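Local coordinates for putative cytosine/guanine deaminase (Unidentified, PDB 2PAJ), which catalyses the zinc-dependent hydrolytic deamination of isoxanthopterin, a 2-amino-4-hydroxypteridine, to the 2,4-dihydroxypteridine and ammonium, at residues A[136-141]-A[151-156]; A[112-117]-A[476-481]. All coordinates share one frame; numbering follows the deposited sequence.

Contact 1 (A[136-141]-A[151-156])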
loop_
_atom_site.group_PDB
_atom_site.type_symbol
_atom_site.label_atom_id
_atom_site.label_comp_id
_atom_site.label_asym_id
_atom_site.label_seq_id
_atom_site.Cartn_x
_atom_site.Cartn_y
_atom_site.Cartn_z
ATOM N N ASP A 136 2.206 4.759 -2.774
ATOM C CA ASP A 136 3.627 5.051 -2.757
ATOM C C ASP A 136 3.911 6.434 -2.183
ATOM O O ASP A 136 3.274 7.416 -2.561
ATOM C CB ASP A 136 4.221 4.941 -4.162
ATOM C CG ASP A 136 5.709 5.270 -4.185
ATOM O OD1 ASP A 136 6.488 4.603 -3.467
ATOM O OD2 ASP A 136 6.104 6.206 -4.913
ATOM N N HIS A 137 4.856 6.485 -1.245
ATOM C CA HIS A 137 5.271 7.732 -0.613
ATOM C C HIS A 137 6.436 8.198 -1.472
ATOM O O HIS A 137 7.604 8.012 -1.129
ATOM C CB HIS A 137 5.730 7.489 0.831
ATOM C CG HIS A 137 5.920 8.747 1.623
ATOM N ND1 HIS A 137 6.398 8.749 2.916
ATOM C CD2 HIS A 137 5.686 10.043 1.310
ATOM C CE1 HIS A 137 6.451 9.989 3.366
ATOM N NE2 HIS A 137 6.024 10.792 2.410
ATOM N N ASN A 138 6.094 8.777 -2.618
ATOM C CA ASN A 138 7.077 9.261 -3.573
ATOM C C ASN A 138 7.648 10.603 -3.146
ATOM O O ASN A 138 6.910 11.528 -2.801
ATOM C CB ASN A 138 6.442 9.359 -4.966
ATOM C CG ASN A 138 7.420 9.838 -6.023
ATOM O OD1 ASN A 138 8.633 9.648 -5.895
ATOM N ND2 ASN A 138 6.895 10.434 -7.091
ATOM N N TYR A 139 8.974 10.703 -3.134
ATOM C CA TYR A 139 9.588 11.957 -2.751
ATOM C C TYR A 139 10.726 12.383 -3.647
ATOM O O TYR A 139 11.553 13.232 -3.283
ATOM C CB TYR A 139 9.995 11.960 -1.274
ATOM C CG TYR A 139 10.965 10.900 -0.846
ATOM C CD1 TYR A 139 12.298 10.940 -1.249
ATOM C CD2 TYR A 139 10.566 9.908 0.040
ATOM C CE1 TYR A 139 13.211 10.031 -0.775
ATOM C CE2 TYR A 139 11.460 8.987 0.526
ATOM C CZ TYR A 139 12.784 9.052 0.117
ATOM O OH TYR A 139 13.681 8.139 0.598
ATOM N N VAL A 140 10.760 11.807 -4.840
ATOM C CA VAL A 140 11.764 12.249 -5.782
ATOM C C VAL A 140 11.103 13.398 -6.566
ATOM O O VAL A 140 10.271 13.200 -7.460
ATOM C CB VAL A 140 12.259 11.107 -6.714
ATOM C CG1 VAL A 140 12.101 9.773 -6.006
ATOM C CG2 VAL A 140 11.554 11.125 -8.043
ATOM N N TYR A 141 11.452 14.611 -6.142
ATOM C CA TYR A 141 10.972 15.857 -6.720
ATOM C C TYR A 141 12.074 16.873 -6.424
ATOM O O TYR A 141 12.724 16.811 -5.376
ATOM C CB TYR A 141 9.683 16.302 -6.037
ATOM C CG TYR A 141 8.507 15.377 -6.264
ATOM C CD1 TYR A 141 7.942 15.237 -7.534
ATOM C CD2 TYR A 141 7.961 14.637 -5.204
ATOM C CE1 TYR A 141 6.875 14.393 -7.748
ATOM C CE2 TYR A 141 6.884 13.781 -5.406
ATOM C CZ TYR A 141 6.354 13.666 -6.683
ATOM O OH TYR A 141 5.326 12.800 -6.916
ATOM N N ALA A 151 3.458 11.361 -13.084
ATOM C CA ALA A 151 2.912 10.854 -14.336
ATOM C C ALA A 151 3.281 9.387 -14.506
ATOM O O ALA A 151 2.424 8.534 -14.707
ATOM C CB ALA A 151 3.462 11.654 -15.498
ATOM N N ILE A 152 4.574 9.118 -14.430
ATOM C CA ILE A 152 5.100 7.774 -14.586
ATOM C C ILE A 152 4.463 6.757 -13.629
ATOM O O ILE A 152 4.074 5.659 -14.045
ATOM C CB ILE A 152 6.634 7.785 -14.386
ATOM C CG1 ILE A 152 7.285 8.670 -15.460
ATOM C CG2 ILE A 152 7.169 6.373 -14.421
ATOM C CD1 ILE A 152 8.721 9.037 -15.173
ATOM N N LEU A 153 4.347 7.125 -12.354
ATOM C CA LEU A 153 3.765 6.235 -11.365
ATOM C C LEU A 153 2.328 5.837 -11.706
ATOM O O LEU A 153 1.982 4.652 -11.619
ATOM C CB LEU A 153 3.829 6.870 -9.975
ATOM C CG LEU A 153 5.194 6.890 -9.276
ATOM C CD1 LEU A 153 5.077 7.475 -7.874
ATOM C CD2 LEU A 153 5.735 5.489 -9.196
ATOM N N PHE A 154 1.492 6.803 -12.090
ATOM C CA PHE A 154 0.102 6.506 -12.452
ATOM C C PHE A 154 0.041 5.683 -13.744
ATOM O O PHE A 154 -0.825 4.832 -13.920
ATOM C CB PHE A 154 -0.700 7.803 -12.631
ATOM C CG PHE A 154 -1.206 8.395 -11.343
ATOM C CD1 PHE A 154 -2.195 7.755 -10.605
ATOM C CD2 PHE A 154 -0.696 9.594 -10.874
ATOM C CE1 PHE A 154 -2.671 8.310 -9.406
ATOM C CE2 PHE A 154 -1.149 10.164 -9.691
ATOM C CZ PHE A 154 -2.143 9.525 -8.946
ATOM N N GLU A 155 0.972 5.939 -14.647
ATOM C CA GLU A 155 1.004 5.223 -15.908
ATOM C C GLU A 155 1.271 3.753 -15.657
ATOM O O GLU A 155 0.534 2.884 -16.128
ATOM C CB GLU A 155 2.089 5.802 -16.824
ATOM C CG GLU A 155 1.768 7.209 -17.314
ATOM C CD GLU A 155 2.891 7.825 -18.123
ATOM O OE1 GLU A 155 3.172 7.321 -19.235
ATOM O OE2 GLU A 155 3.500 8.810 -17.647
ATOM N N GLU A 156 2.324 3.482 -14.898
ATOM C CA GLU A 156 2.702 2.115 -14.587
ATOM C C GLU A 156 1.617 1.361 -13.829
ATOM O O GLU A 156 1.281 0.228 -14.175
ATOM C CB GLU A 156 4.016 2.117 -13.795
ATOM C CG GLU A 156 5.197 2.584 -14.620
ATOM C CD GLU A 156 5.321 1.813 -15.931
ATOM O OE1 GLU A 156 5.466 0.569 -15.886
ATOM O OE2 GLU A 156 5.260 2.444 -17.008
#

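Contact 2 (A[112-117]-A[476-481])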
loop_
_atom_site.group_PDB
_atom_site.type_symbol
_atom_site.label_atom_id
_atom_site.label_comp_id
_atom_site.label_asym_id
_atom_site.label_seq_id
_atom_site.Cartn_x
_atom_site.Cartn_y
_atom_site.Cartn_z
ATOM N N GLU A 112 14.561 9.215 -16.224
ATOM C CA GLU A 112 13.332 8.760 -16.869
ATOM C C GLU A 112 13.225 7.239 -16.786
ATOM O O GLU A 112 12.463 6.680 -15.995
ATOM C CB GLU A 112 13.359 9.189 -18.344
ATOM C CG GLU A 112 12.245 8.628 -19.211
ATOM C CD GLU A 112 10.879 9.067 -18.733
ATOM O OE1 GLU A 112 10.809 10.092 -18.017
ATOM O OE2 GLU A 112 9.875 8.400 -19.082
ATOM N N ARG A 113 14.015 6.599 -17.638
ATOM C CA ARG A 113 14.095 5.157 -17.765
ATOM C C ARG A 113 14.145 4.447 -16.421
ATOM O O ARG A 113 13.324 3.571 -16.132
ATOM C CB ARG A 113 15.342 4.807 -18.586
ATOM C CG ARG A 113 15.650 3.330 -18.664
ATOM C CD ARG A 113 14.803 2.645 -19.741
ATOM N NE ARG A 113 14.522 1.242 -19.408
ATOM C CZ ARG A 113 13.499 0.829 -18.656
ATOM N NH1 ARG A 113 12.629 1.706 -18.150
ATOM N NH2 ARG A 113 13.359 -0.468 -18.395
ATOM N N ARG A 114 15.119 4.834 -15.604
ATOM C CA ARG A 114 15.314 4.232 -14.301
ATOM C C ARG A 114 14.149 4.326 -13.338
ATOM O O ARG A 114 13.701 3.304 -12.813
ATOM C CB ARG A 114 16.589 4.794 -13.666
ATOM C CG ARG A 114 17.837 4.293 -14.377
ATOM C CD ARG A 114 19.116 4.911 -13.852
ATOM N NE ARG A 114 20.286 4.365 -14.535
ATOM C CZ ARG A 114 21.522 4.837 -14.405
ATOM N NH1 ARG A 114 21.762 5.875 -13.616
ATOM N NH2 ARG A 114 22.519 4.265 -15.063
ATOM N N PHE A 115 13.647 5.533 -13.105
ATOM C CA PHE A 115 12.530 5.706 -12.185
ATOM C C PHE A 115 11.401 4.776 -12.598
ATOM O O PHE A 115 10.782 4.111 -11.771
ATOM C CB PHE A 115 12.017 7.143 -12.221
ATOM C CG PHE A 115 10.973 7.439 -11.176
ATOM C CD1 PHE A 115 11.338 7.667 -9.855
ATOM C CD2 PHE A 115 9.629 7.471 -11.505
ATOM C CE1 PHE A 115 10.398 7.917 -8.884
ATOM C CE2 PHE A 115 8.669 7.721 -10.539
ATOM C CZ PHE A 115 9.053 7.946 -9.222
ATOM N N ARG A 116 11.151 4.733 -13.897
ATOM C CA ARG A 116 10.095 3.903 -14.466
ATOM C C ARG A 116 10.289 2.406 -14.196
ATOM O O ARG A 116 9.324 1.679 -13.948
ATOM C CB ARG A 116 10.040 4.162 -15.968
ATOM C CG ARG A 116 8.844 3.587 -16.664
ATOM C CD ARG A 116 8.401 4.572 -17.707
ATOM N NE ARG A 116 6.958 4.746 -17.693
ATOM C CZ ARG A 116 6.343 5.837 -18.131
ATOM N NH1 ARG A 116 7.056 6.854 -18.615
ATOM N NH2 ARG A 116 5.018 5.909 -18.089
ATOM N N LEU A 117 11.542 1.963 -14.257
ATOM C CA LEU A 117 11.886 0.573 -14.029
ATOM C C LEU A 117 11.671 0.181 -12.573
ATOM O O LEU A 117 11.064 -0.847 -12.286
ATOM C CB LEU A 117 13.343 0.327 -14.404
ATOM C CG LEU A 117 13.808 -1.126 -14.355
ATOM C CD1 LEU A 117 13.167 -1.928 -15.494
ATOM C CD2 LEU A 117 15.320 -1.157 -14.462
ATOM N N ARG A 476 24.144 -2.632 -12.437
ATOM C CA ARG A 476 25.567 -2.564 -12.776
ATOM C C ARG A 476 25.899 -1.101 -13.069
ATOM O O ARG A 476 26.825 -0.532 -12.489
ATOM C CB ARG A 476 25.877 -3.377 -14.038
ATOM C CG ARG A 476 25.693 -4.875 -13.934
ATOM C CD ARG A 476 25.546 -5.506 -15.335
ATOM N NE ARG A 476 25.607 -6.976 -15.302
ATOM C CZ ARG A 476 24.807 -7.784 -16.005
ATOM N NH1 ARG A 476 23.870 -7.271 -16.804
ATOM N NH2 ARG A 476 24.939 -9.111 -15.912
ATOM N N GLU A 477 25.138 -0.503 -13.984
ATOM C CA GLU A 477 25.328 0.896 -14.359
ATOM C C GLU A 477 25.335 1.734 -13.101
ATOM O O GLU A 477 26.245 2.525 -12.860
ATOM C CB GLU A 477 24.192 1.358 -15.262
ATOM C CG GLU A 477 24.217 0.770 -16.647
ATOM C CD GLU A 477 22.870 0.878 -17.317
ATOM O OE1 GLU A 477 22.175 1.888 -17.065
ATOM O OE2 GLU A 477 22.504 -0.042 -18.088
ATOM N N LEU A 478 24.293 1.556 -12.306
ATOM C CA LEU A 478 24.154 2.262 -11.048
ATOM C C LEU A 478 25.428 2.138 -10.225
ATOM O O LEU A 478 26.031 3.131 -9.806
ATOM C CB LEU A 478 22.992 1.665 -10.264
ATOM C CG LEU A 478 21.625 2.287 -10.515
ATOM C CD1 LEU A 478 20.548 1.416 -9.897
ATOM C CD2 LEU A 478 21.605 3.677 -9.913
ATOM N N LEU A 479 25.831 0.900 -9.991
ATOM C CA LEU A 479 27.023 0.644 -9.210
ATOM C C LEU A 479 28.242 1.339 -9.805
ATOM O O LEU A 479 29.068 1.886 -9.067
ATOM C CB LEU A 479 27.260 -0.864 -9.100
ATOM C CG LEU A 479 26.232 -1.585 -8.219
ATOM C CD1 LEU A 479 26.442 -3.092 -8.271
ATOM C CD2 LEU A 479 26.347 -1.068 -6.793
ATOM N N ARG A 480 28.354 1.329 -11.134
ATOM C CA ARG A 480 29.493 1.974 -11.787
ATOM C C ARG A 480 29.465 3.463 -11.510
ATOM O O ARG A 480 30.433 4.044 -11.003
ATOM C CB ARG A 480 29.458 1.747 -13.296
ATOM C CG ARG A 480 29.981 0.391 -13.729
ATOM C CD ARG A 480 30.221 0.337 -15.233
ATOM N NE ARG A 480 31.017 -0.834 -15.614
ATOM C CZ ARG A 480 31.738 -0.919 -16.738
ATOM N NH1 ARG A 480 31.764 0.103 -17.596
ATOM N NH2 ARG A 480 32.447 -2.017 -17.009
ATOM N N GLU A 481 28.330 4.069 -11.831
ATOM C CA GLU A 481 28.149 5.486 -11.651
ATOM C C GLU A 481 28.410 6.067 -10.264
ATOM O O GLU A 481 28.961 7.162 -10.162
ATOM C CB GLU A 481 26.767 5.867 -12.144
ATOM C CG GLU A 481 26.658 5.859 -13.648
ATOM C CD GLU A 481 25.240 6.129 -14.108
ATOM O OE1 GLU A 481 24.609 7.073 -13.561
ATOM O OE2 GLU A 481 24.761 5.411 -15.018
#

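Contact 1 (A[136-141]-A[151-156])
Leu-153 reaches from its helix into the loop 136-141 with one methyl, CD1, which touches both Asp-136 and Asn-138. The two approaches are 3.4 Å, from Asp-136 OD2 to Leu-153 CD1, and 3.6 Å, from Asn-138 ND2 to the same methyl. Asn-138 also lays CB against it, at 3.7 Å from Leu-153 CD1. The leucine places CG anti to its carbonyl carbon (chi1 -75°), and an extended chi2 of -177° then carries CD1 out to the loop. Its side chain meets that of Asp-136 nearly at a right angle. All three residues are buried, and further packing comes from Ala-119 and Phe-164, both against Leu-153.

The buried patch is small, 104 Å² over both sides, and the rest of the pairing is loose: the nearest CA atoms, of Asp-136 and Leu-153, are still 8.7 Å apart. Ala-151 and Glu-155 of the helix take no part in the contact and are partly exposed.

The amide of Asn-138 is engaged within its own loop, where OD1 accepts Val-140 N at 3.2 Å in an Asx turn. The bond is nearly straight (172° at the hydrogen), with the donor above the amide's carbonyl plane. Asp-136 directs OD1 to the backbone N of Leu-79, next to the zinc ligand His-78, whose ND1 is hydrogen-bonded to His-137 O. The chemistry is thus a methyl set against two polar side chains, each with its OD1 hydrogen-bonded away from the leucine, consistent with a helix backing a loop that helps position His-78.

Contact 2 (A[112-117]-A[476-481])
Helices 112-117 and 476-481 run at 124° to each other, their axes coming no nearer than 13.1 Å, and the closest CA pair, Arg-114 and Leu-478, is 9.6 Å apart. That spacing is bridged by a long side chain. Arg-114 places CG anti to its carbonyl carbon (chi1 -70°), and the chain, extended from CG to NE, carries the guanidinium across the gap, where NH1 and NH2 meet the Glu-481 carboxylate end-on. Glu-481 comes from the opposite direction and takes it with both oxygens: Arg-114 NH1 donates to Glu-481 OE1 at 3.1 Å, and Arg-114 NH2 to Glu-481 OE2 at 2.5 Å, a length that is doubtful at 2.70 Å resolution. Both acceptors lie near the guanidinium plane, although the carboxylate is turned 29° from it.

Glu-477, one turn earlier, adds a third bond, from Arg-114 NH2 to Glu-477 OE1 at 3.1 Å, which uses the anti lone pair of the oxygen. NH2 therefore serves two carboxylates, while NH1 also donates to the backbone O of Leu-109. Over one guanidinium face lies Leu-478, with CD2 4.3 Å from Arg-114 NH1. Val-474 of the same helix also touches Arg-114, and Leu-117 packs on Leu-467 and Val-474.

An arginine shared by glutamates at positions i and i+4 of a helix makes a salt-bridge network, and here it ties the C-terminal helix 464-483 to helix 112-127 of the amidohydrolase TIM-barrel domain.

In the fold
The centres of the two contacts are 16 Å apart, on the same side of the chain's centre. Along the sequence contact 1 is nested within the long loop closed by contact 2: helix 112-127 comes first, then strand 131-136, the loop and helix 149-159, with helix 464-483 much later. Helix 112-127 lies between helices 149-159 and 464-483 and joins the two contacts. Its Arg-116 forms salt bridges to Glu-155 and Glu-156, through NH2 to Glu-155 OE1 (2.6 Å) and NE to Glu-156 OE2 (2.9 Å), while Phe-115 packs on Val-140. A run of packing and salt bridges thus leads from the loop near the zinc, by way of helices 149-159 and 112-127, to helix 464-483.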